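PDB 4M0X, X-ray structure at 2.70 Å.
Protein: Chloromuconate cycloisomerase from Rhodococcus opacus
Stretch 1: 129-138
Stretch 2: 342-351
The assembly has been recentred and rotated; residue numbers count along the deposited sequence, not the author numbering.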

ATOM      1  N   GLY A 129      38.572  -2.887 -13.914  1.00 23.65           N
ATOM      2  CA  GLY A 129      38.945  -2.863 -15.332  1.00 25.75           C
ATOM      3  C   GLY A 129      37.876  -2.299 -16.254  1.00 25.85           C
ATOM      4  O   GLY A 129      36.685  -2.416 -15.969  1.00 27.31           O
ATOM      5  N   LEU A 130      38.301  -1.675 -17.353  1.00 25.02           N
ATOM      6  CA  LEU A 130      37.364  -1.074 -18.305  1.00 23.66           C
ATOM      7  C   LEU A 130      36.515  -2.160 -18.926  1.00 24.45           C
ATOM      8  O   LEU A 130      37.001  -3.259 -19.122  1.00 24.38           O
ATOM      9  CB  LEU A 130      38.107  -0.346 -19.419  1.00 21.21           C
ATOM     10  CG  LEU A 130      38.910   0.929 -19.176  1.00 19.57           C
ATOM     11  CD1 LEU A 130      39.726   1.233 -20.426  1.00 18.14           C
ATOM     12  CD2 LEU A 130      37.993   2.076 -18.827  1.00 18.37           C
ATOM     13  N   ARG A 131      35.247  -1.849 -19.217  1.00 26.65           N
ATOM     14  CA  ARG A 131      34.389  -2.687 -20.071  1.00 26.50           C
ATOM     15  C   ARG A 131      34.190  -2.104 -21.460  1.00 28.77           C
ATOM     16  O   ARG A 131      33.463  -2.666 -22.271  1.00 32.26           O
ATOM     17  CB  ARG A 131      33.047  -2.867 -19.434  1.00 25.06           C
ATOM     18  CG  ARG A 131      33.201  -3.287 -18.000  1.00 26.49           C
ATOM     19  CD  ARG A 131      31.936  -3.920 -17.540  1.00 25.85           C
ATOM     20  NE  ARG A 131      31.893  -3.856 -16.105  1.00 26.89           N
ATOM     21  CZ  ARG A 131      31.104  -4.610 -15.355  1.00 27.53           C
ATOM     22  NH1 ARG A 131      30.307  -5.513 -15.924  1.00 28.47           N
ATOM     23  NH2 ARG A 131      31.112  -4.449 -14.042  1.00 26.98           N
ATOM     24  N   ARG A 132      34.830  -0.976 -21.743  1.00 29.62           N
ATOM     25  CA  ARG A 132      34.778  -0.400 -23.072  1.00 30.36           C
ATOM     26  C   ARG A 132      35.887   0.621 -23.134  1.00 33.11           C
ATOM     27  O   ARG A 132      36.268   1.180 -22.097  1.00 32.51           O
ATOM     28  CB  ARG A 132      33.388   0.206 -23.356  1.00 30.54           C
ATOM     29  CG  ARG A 132      32.923   1.311 -22.394  1.00 29.69           C
ATOM     30  CD  ARG A 132      31.441   1.672 -22.507  1.00 26.55           C
ATOM     31  NE  ARG A 132      30.516   0.665 -21.939  1.00 28.37           N
ATOM     32  CZ  ARG A 132      30.329   0.355 -20.639  1.00 26.90           C
ATOM     33  NH1 ARG A 132      31.012   0.903 -19.645  1.00 25.95           N
ATOM     34  NH2 ARG A 132      29.426  -0.548 -20.325  1.00 27.75           N
ATOM     35  N   LYS A 133      36.429   0.845 -24.334  1.00 35.81           N
ATOM     36  CA  LYS A 133      37.560   1.787 -24.495  1.00 36.82           C
ATOM     37  C   LYS A 133      37.106   3.156 -24.999  1.00 34.82           C
ATOM     38  O   LYS A 133      37.824   4.149 -24.880  1.00 33.70           O
ATOM     39  CB  LYS A 133      38.655   1.197 -25.406  1.00 38.97           C
ATOM     40  CG  LYS A 133      39.169  -0.171 -24.965  1.00 38.69           C
ATOM     41  CD  LYS A 133      40.629  -0.384 -25.352  1.00 41.13           C
ATOM     42  CE  LYS A 133      41.127  -1.807 -25.055  1.00 39.37           C
ATOM     43  NZ  LYS A 133      40.355  -2.843 -25.788  1.00 34.07           N
ATOM     44  N   ARG A 134      35.899   3.194 -25.553  1.00 34.12           N
ATOM     45  CA  ARG A 134      35.357   4.406 -26.141  1.00 34.65           C
ATOM     46  C   ARG A 134      33.932   4.603 -25.658  1.00 31.39           C
ATOM     47  O   ARG A 134      33.230   3.650 -25.424  1.00 28.75           O
ATOM     48  CB  ARG A 134      35.428   4.326 -27.685  1.00 38.08           C
ATOM     49  CG  ARG A 134      36.757   4.791 -28.285  1.00 42.05           C
ATOM     50  CD  ARG A 134      37.010   4.288 -29.698  1.00 47.82           C
ATOM     51  NE  ARG A 134      37.369   2.862 -29.683  1.00 59.13           N
ATOM     52  CZ  ARG A 134      38.618   2.372 -29.676  1.00 61.84           C
ATOM     53  NH1 ARG A 134      39.678   3.193 -29.698  1.00 55.68           N
ATOM     54  NH2 ARG A 134      38.806   1.043 -29.642  1.00 61.70           N
ATOM     55  N   ILE A 135      33.504   5.845 -25.492  1.00 31.83           N
ATOM     56  CA  ILE A 135      32.087   6.108 -25.215  1.00 33.97           C
ATOM     57  C   ILE A 135      31.458   7.096 -26.214  1.00 34.32           C
ATOM     58  O   ILE A 135      32.051   8.125 -26.504  1.00 36.47           O
ATOM     59  CB  ILE A 135      31.866   6.652 -23.801  1.00 32.94           C
ATOM     60  CG1 ILE A 135      32.956   6.152 -22.850  1.00 31.44           C
ATOM     61  CG2 ILE A 135      30.459   6.270 -23.354  1.00 34.32           C
ATOM     62  CD1 ILE A 135      32.788   6.594 -21.417  1.00 30.71           C
ATOM     63  N   PRO A 136      30.264   6.795 -26.748  1.00 33.67           N
ATOM     64  CA  PRO A 136      29.700   7.840 -27.623  1.00 31.89           C
ATOM     65  C   PRO A 136      29.227   9.011 -26.760  1.00 31.69           C
ATOM     66  O   PRO A 136      28.683   8.804 -25.662  1.00 33.08           O
ATOM     67  CB  PRO A 136      28.508   7.143 -28.309  1.00 32.63           C
ATOM     68  CG  PRO A 136      28.661   5.669 -27.997  1.00 35.83           C
ATOM     69  CD  PRO A 136      29.391   5.610 -26.665  1.00 35.06           C
ATOM     70  N   ILE A 137      29.465  10.227 -27.227  1.00 29.06           N
ATOM     71  CA  ILE A 137      29.135  11.421 -26.463  1.00 27.72           C
ATOM     72  C   ILE A 137      27.744  12.003 -26.831  1.00 28.08           C
ATOM     73  O   ILE A 137      27.348  12.010 -28.003  1.00 28.16           O
ATOM     74  CB  ILE A 137      30.269  12.426 -26.626  1.00 26.58           C
ATOM     75  CG1 ILE A 137      31.540  11.817 -26.061  1.00 27.48           C
ATOM     76  CG2 ILE A 137      30.010  13.710 -25.866  1.00 28.51           C
ATOM     77  CD1 ILE A 137      31.478  11.512 -24.570  1.00 28.86           C
ATOM     78  N   THR A 138      26.983  12.422 -25.820  1.00 26.95           N
ATOM     79  CA  THR A 138      25.716  13.103 -26.056  1.00 27.53           C
ATOM     80  C   THR A 138      25.998  14.593 -26.015  1.00 31.19           C
ATOM     81  O   THR A 138      26.488  15.109 -24.995  1.00 31.39           O
ATOM     82  CB  THR A 138      24.661  12.740 -25.007  1.00 25.99           C
ATOM     83  OG1 THR A 138      24.153  11.436 -25.288  1.00 25.97           O
ATOM     84  CG2 THR A 138      23.513  13.698 -25.032  1.00 24.21           C
ATOM     85  N   LYS A 342      40.591  13.196 -25.273  1.00 30.81           N
ATOM     86  CA  LYS A 342      40.616  13.145 -26.721  1.00 32.58           C
ATOM     87  C   LYS A 342      39.253  12.693 -27.250  1.00 32.73           C
ATOM     88  O   LYS A 342      38.676  11.734 -26.753  1.00 35.84           O
ATOM     89  CB  LYS A 342      41.803  12.285 -27.186  1.00 35.09           C
ATOM     90  CG  LYS A 342      42.011  12.084 -28.694  1.00 41.07           C
ATOM     91  CD  LYS A 342      42.345  13.325 -29.523  1.00 45.22           C
ATOM     92  CE  LYS A 342      42.613  12.904 -30.974  1.00 49.90           C
ATOM     93  NZ  LYS A 342      42.046  13.825 -32.004  1.00 47.07           N
ATOM     94  N   TYR A 343      38.701  13.426 -28.210  1.00 32.81           N
ATOM     95  CA  TYR A 343      37.468  13.003 -28.876  1.00 32.14           C
ATOM     96  C   TYR A 343      37.816  12.528 -30.260  1.00 34.02           C
ATOM     97  O   TYR A 343      38.916  12.807 -30.759  1.00 37.26           O
ATOM     98  CB  TYR A 343      36.408  14.120 -28.922  1.00 31.61           C
ATOM     99  CG  TYR A 343      36.006  14.613 -27.539  1.00 30.47           C
ATOM    100  CD1 TYR A 343      36.778  15.567 -26.872  1.00 29.10           C
ATOM    101  CD2 TYR A 343      34.896  14.091 -26.882  1.00 29.45           C
ATOM    102  CE1 TYR A 343      36.445  15.994 -25.611  1.00 28.58           C
ATOM    103  CE2 TYR A 343      34.543  14.526 -25.626  1.00 27.92           C
ATOM    104  CZ  TYR A 343      35.325  15.476 -24.999  1.00 29.49           C
ATOM    105  OH  TYR A 343      35.017  15.915 -23.739  1.00 31.45           O
ATOM    106  N   ASP A 344      36.904  11.752 -30.848  1.00 35.98           N
ATOM    107  CA  ASP A 344      37.029  11.247 -32.208  1.00 36.08           C
ATOM    108  C   ASP A 344      35.671  10.908 -32.768  1.00 36.82           C
ATOM    109  O   ASP A 344      34.986  10.027 -32.232  1.00 31.92           O
ATOM    110  CB  ASP A 344      37.895   9.984 -32.270  1.00 39.76           C
ATOM    111  CG  ASP A 344      38.166   9.532 -33.709  1.00 41.06           C
ATOM    112  OD1 ASP A 344      38.286  10.408 -34.592  1.00 42.63           O
ATOM    113  OD2 ASP A 344      38.262   8.313 -33.956  1.00 42.19           O
ATOM    114  N   ARG A 345      35.309  11.596 -33.862  1.00 38.27           N
ATOM    115  CA  ARG A 345      34.095  11.310 -34.621  1.00 37.46           C
ATOM    116  C   ARG A 345      32.917  11.220 -33.668  1.00 37.78           C
ATOM    117  O   ARG A 345      32.048  10.348 -33.795  1.00 34.80           O
ATOM    118  CB  ARG A 345      34.244  10.022 -35.458  1.00 40.67           C
ATOM    119  CG  ARG A 345      35.013  10.193 -36.776  1.00 46.53           C
ATOM    120  CD  ARG A 345      34.330  11.169 -37.747  1.00 45.45           C
ATOM    121  N   GLY A 346      32.920  12.122 -32.689  1.00 38.00           N
ATOM    122  CA  GLY A 346      31.874  12.160 -31.670  1.00 38.33           C
ATOM    123  C   GLY A 346      31.967  11.083 -30.610  1.00 37.63           C
ATOM    124  O   GLY A 346      30.947  10.578 -30.149  1.00 37.13           O
ATOM    125  N   GLU A 347      33.184  10.741 -30.202  1.00 36.92           N
ATOM    126  CA  GLU A 347      33.375   9.753 -29.141  1.00 36.17           C
ATOM    127  C   GLU A 347      34.519  10.134 -28.224  1.00 34.42           C
ATOM    128  O   GLU A 347      35.532  10.642 -28.663  1.00 34.42           O
ATOM    129  CB  GLU A 347      33.663   8.367 -29.727  1.00 38.49           C
ATOM    130  CG  GLU A 347      32.552   7.799 -30.597  1.00 41.14           C
ATOM    131  CD  GLU A 347      32.781   6.354 -31.015  1.00 42.84           C
ATOM    132  OE1 GLU A 347      31.766   5.670 -31.236  1.00 45.29           O
ATOM    133  OE2 GLU A 347      33.944   5.894 -31.122  1.00 44.15           O
ATOM    134  N   LEU A 348      34.355   9.872 -26.937  1.00 34.44           N
ATOM    135  CA  LEU A 348      35.442  10.052 -25.991  1.00 33.45           C
ATOM    136  C   LEU A 348      36.285   8.787 -25.969  1.00 32.56           C
ATOM    137  O   LEU A 348      35.728   7.684 -25.954  1.00 34.08           O
ATOM    138  CB  LEU A 348      34.890  10.356 -24.601  1.00 32.66           C
ATOM    139  CG  LEU A 348      35.883  10.426 -23.441  1.00 33.26           C
ATOM    140  CD1 LEU A 348      36.904  11.541 -23.620  1.00 30.45           C
ATOM    141  CD2 LEU A 348      35.102  10.591 -22.143  1.00 33.04           C
ATOM    142  N   LEU A 349      37.614   8.940 -26.011  1.00 29.67           N
ATOM    143  CA  LEU A 349      38.513   7.826 -25.773  1.00 29.28           C
ATOM    144  C   LEU A 349      38.865   7.828 -24.281  1.00 27.85           C
ATOM    145  O   LEU A 349      39.250   8.859 -23.750  1.00 28.63           O
ATOM    146  CB  LEU A 349      39.784   7.987 -26.579  1.00 30.54           C
ATOM    147  CG  LEU A 349      39.907   8.306 -28.062  1.00 33.24           C
ATOM    148  CD1 LEU A 349      41.403   8.352 -28.328  1.00 34.43           C
ATOM    149  CD2 LEU A 349      39.247   7.282 -28.986  1.00 35.41           C
ATOM    150  N   ILE A 350      38.746   6.703 -23.598  1.00 25.63           N
ATOM    151  CA  ILE A 350      38.982   6.718 -22.140  1.00 27.84           C
ATOM    152  C   ILE A 350      40.473   6.787 -21.741  1.00 28.35           C
ATOM    153  O   ILE A 350      41.297   5.946 -22.163  1.00 28.49           O
ATOM    154  CB  ILE A 350      38.277   5.534 -21.425  1.00 29.18           C
ATOM    155  CG1 ILE A 350      36.747   5.636 -21.598  1.00 28.93           C
ATOM    156  CG2 ILE A 350      38.668   5.486 -19.949  1.00 29.40           C
ATOM    157  CD1 ILE A 350      36.010   4.321 -21.518  1.00 29.58           C
ATOM    158  N   PRO A 351      40.839   7.780 -20.920  1.00 26.67           N
ATOM    159  CA  PRO A 351      42.241   7.800 -20.507  1.00 27.12           C
ATOM    160  C   PRO A 351      42.677   6.471 -19.869  1.00 28.26           C
ATOM    161  O   PRO A 351      41.899   5.830 -19.135  1.00 28.97           O
ATOM    162  CB  PRO A 351      42.294   8.963 -19.498  1.00 25.57           C
ATOM    163  CG  PRO A 351      41.216   9.874 -19.984  1.00 25.83           C
ATOM    164  CD  PRO A 351      40.099   8.925 -20.377  1.00 26.16           C
TER

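A proline, Pro136, ends the short strand that pairs with the second stretch, yet the hydrogen-bond ladder continues past it. Pro136 has no backbone N-H to give, but it faces Glu347 in a non-hydrogen-bonded pair, where no such bond to this partner is needed. Pro136 CA and Glu347 CA lie 4.4 Å apart.

The strands 134-136 and 347-349 run antiparallel, at 159°. Ile135 and Leu348 form the hydrogen-bonded pair at the centre. Ile135 N donates to Leu348 O, and Leu348 N donates to Ile135 O, both at 2.9 Å. The ladder extends beyond the strands at each end. Ile350 N donates to Lys133 O at 3.0 Å and is nearly straight. Ile137 N donates to Gly346 O at 3.3 Å, longer but also nearly straight. Two CA-H...O contacts add to the ladder: Arg134 CA to Leu348 O at 3.3 Å, and Glu347 CA to Ile135 O at 3.4 Å.

Gly346 has positive phi, which favours glycine. It belongs to the turn before the strand, where Asp344 N donates to Glu347 O at 2.8 Å.

Side chains alternate across the sheet. Ile135 and Leu348 share one face and are buried. Ile350 has the largest area covered by the other stretch. Ile350 CD1 lies 3.8 Å from Ile135 CG1, and Ile350 CG2 lies 3.7 Å from Leu130 CD2. Ile137 CD1 packs 3.6 Å from Leu348 CB. Ile137 CG1 also meets the edge of the Tyr343 ring, 4.1 Å from Tyr343 CE2. These contacts are apolar; Ile135, Ile137, Leu348 and Ile350 are buried, while Leu130 and Tyr343 remain partly exposed.

Arg134, Pro136, Glu347 and Leu349 occupy the other face, which is more open. Arg134 CG lies 3.6 Å from Leu349 CD2, so the aliphatic part of the arginine packs against the leucine. Arg134 CD approaches Glu347 OE2 at 3.7 Å, a contact through carbon.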